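Local structure of putative OMPA family lipoprotein (4B5C) at residues G76-N81 with L111-P116. The protein is a peptidoglycan-associated outer-membrane lipoprotein, probably part of the Tol-Pal system, which helps keep the outer membrane intact and invaginate it during cell division. Sequence-based numbering, arbitrary orientation.
Sequences GTSEYN and LGKEKP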
# COMPACT_ATOMS: atom_id res chain seq x y z
N GLY A 76 -0.33 -3.15 -19.74
CA GLY A 76 1.10 -3.39 -19.74
C GLY A 76 1.44 -4.84 -19.48
O GLY A 76 0.57 -5.63 -19.08
N THR A 77 2.70 -5.21 -19.71
CA THR A 77 3.13 -6.59 -19.52
C THR A 77 3.15 -6.96 -18.04
O THR A 77 3.09 -6.08 -17.18
CB THR A 77 4.54 -6.82 -20.12
OG1 THR A 77 5.50 -6.03 -19.41
CG2 THR A 77 4.57 -6.45 -21.60
N SER A 78 3.23 -8.25 -17.76
CA SER A 78 3.34 -8.72 -16.38
C SER A 78 4.65 -8.25 -15.75
O SER A 78 4.67 -7.70 -14.65
CB SER A 78 3.23 -10.24 -16.31
OG SER A 78 1.94 -10.67 -16.71
N GLU A 79 5.75 -8.48 -16.47
CA GLU A 79 7.07 -8.06 -16.02
C GLU A 79 7.05 -6.58 -15.64
O GLU A 79 7.52 -6.21 -14.56
CB GLU A 79 8.10 -8.29 -17.11
CG GLU A 79 9.33 -7.40 -17.00
CD GLU A 79 9.83 -6.93 -18.36
OE1 GLU A 79 9.89 -7.75 -19.29
OE2 GLU A 79 10.14 -5.72 -18.49
N TYR A 80 6.50 -5.76 -16.52
CA TYR A 80 6.45 -4.32 -16.29
C TYR A 80 5.64 -3.95 -15.04
O TYR A 80 6.09 -3.15 -14.22
CB TYR A 80 5.88 -3.60 -17.51
CG TYR A 80 5.77 -2.10 -17.34
CD1 TYR A 80 4.66 -1.53 -16.75
CD2 TYR A 80 6.79 -1.26 -17.78
CE1 TYR A 80 4.56 -0.16 -16.59
CE2 TYR A 80 6.70 0.11 -17.62
CZ TYR A 80 5.58 0.66 -17.03
OH TYR A 80 5.49 2.02 -16.88
N ASN A 81 4.45 -4.53 -14.92
CA ASN A 81 3.58 -4.25 -13.78
C ASN A 81 4.13 -4.80 -12.47
O ASN A 81 3.89 -4.24 -11.40
CB ASN A 81 2.17 -4.78 -14.05
CG ASN A 81 1.40 -3.92 -15.03
OD1 ASN A 81 1.35 -2.69 -14.89
ND2 ASN A 81 0.82 -4.55 -16.05
N LEU A 111 2.51 -7.61 -6.22
CA LEU A 111 1.66 -8.65 -6.81
C LEU A 111 1.42 -8.33 -8.28
O LEU A 111 0.79 -9.11 -9.00
CB LEU A 111 0.33 -8.75 -6.06
CG LEU A 111 0.41 -8.95 -4.55
CD1 LEU A 111 -0.99 -8.99 -3.93
CD2 LEU A 111 1.19 -10.20 -4.20
N GLY A 112 1.92 -7.18 -8.72
CA GLY A 112 1.74 -6.74 -10.08
C GLY A 112 0.27 -6.67 -10.45
O GLY A 112 -0.54 -6.10 -9.72
N LYS A 113 -0.08 -7.26 -11.59
CA LYS A 113 -1.47 -7.30 -12.03
C LYS A 113 -2.03 -8.71 -11.91
O LYS A 113 -2.96 -9.09 -12.63
CB LYS A 113 -1.59 -6.81 -13.47
CG LYS A 113 -0.91 -7.71 -14.49
CD LYS A 113 -1.21 -7.25 -15.90
CE LYS A 113 -0.61 -8.20 -16.92
NZ LYS A 113 -0.95 -7.78 -18.30
N GLU A 114 -1.46 -9.48 -10.99
CA GLU A 114 -1.85 -10.87 -10.78
C GLU A 114 -3.17 -10.98 -10.01
O GLU A 114 -3.98 -11.87 -10.28
CB GLU A 114 -0.76 -11.63 -10.02
CG GLU A 114 0.63 -11.54 -10.64
CD GLU A 114 1.72 -12.11 -9.75
OE1 GLU A 114 1.39 -12.62 -8.65
OE2 GLU A 114 2.91 -12.05 -10.13
N LYS A 115 -3.37 -10.09 -9.05
CA LYS A 115 -4.53 -10.16 -8.17
C LYS A 115 -5.39 -8.91 -8.26
O LYS A 115 -5.37 -8.07 -7.35
CB LYS A 115 -4.09 -10.38 -6.72
CG LYS A 115 -3.33 -11.68 -6.48
CD LYS A 115 -2.96 -11.83 -5.01
CE LYS A 115 -2.24 -13.15 -4.75
NZ LYS A 115 -1.89 -13.31 -3.31
N PRO A 116 -6.16 -8.77 -9.35
CA PRO A 116 -7.07 -7.63 -9.51
C PRO A 116 -8.23 -7.71 -8.52
O PRO A 116 -8.75 -8.80 -8.27
CB PRO A 116 -7.58 -7.80 -10.94
CG PRO A 116 -7.45 -9.25 -11.23
CD PRO A 116 -6.22 -9.69 -10.50
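Asn81 and Gly112 bring the two backbones together, with their CA atoms 4.8 Å apart. They belong to a beta-alpha-beta unit of the OmpA-like domain: strand 66-71, helix 78-98, strand 106-112. Residues 76-81 lead into the first turn of the helix. Residues 111-116 leave strand 106-112 through a type II' beta turn from Leu111 to Glu114. Strands 66-71 and 106-112 run parallel, so the helix starts at the end of the sheet where both strands finish. Gly112 occupies the positive-phi corner of the turn (phi 56°). Its CA packs against the first helical turn and makes a CA-H...O contact with Asn81 O at 3.6 Å.

Thr77 is the N-cap of the helix. Its OG1 accepts from Tyr80 N, the capping bond at the start of helix 78-98.

Lys113 carries most of the side-chain contact. Its CB points toward the helix start, and the chain beyond CG is fully extended. The aliphatic part crosses the Asn81 side chain obliquely, with CD 3.4 Å from Asn81 ND2. CG of Asn81 lies anti to the carbonyl carbon (chi1 -74°), which places the amide beside the Lys113 chain. The amide nitrogen ND2 donates to Arg75 O, so the loop before the helix helps fix this amide. Thr72 touches both side chains. Farther out, Lys113 CE passes 3.6 Å from Ser78 OG.

The ammonium group thus reaches the loop ahead of the helix, where Glu74 O is a second acceptor. Two backbone carbonyls of one loop are tied to the residue after the strand. Lys113 NZ donates a hydrogen bond to Gly76 O, 2.7 Å away, with a C=O...N angle of 168°, almost in line with the carbonyl bond.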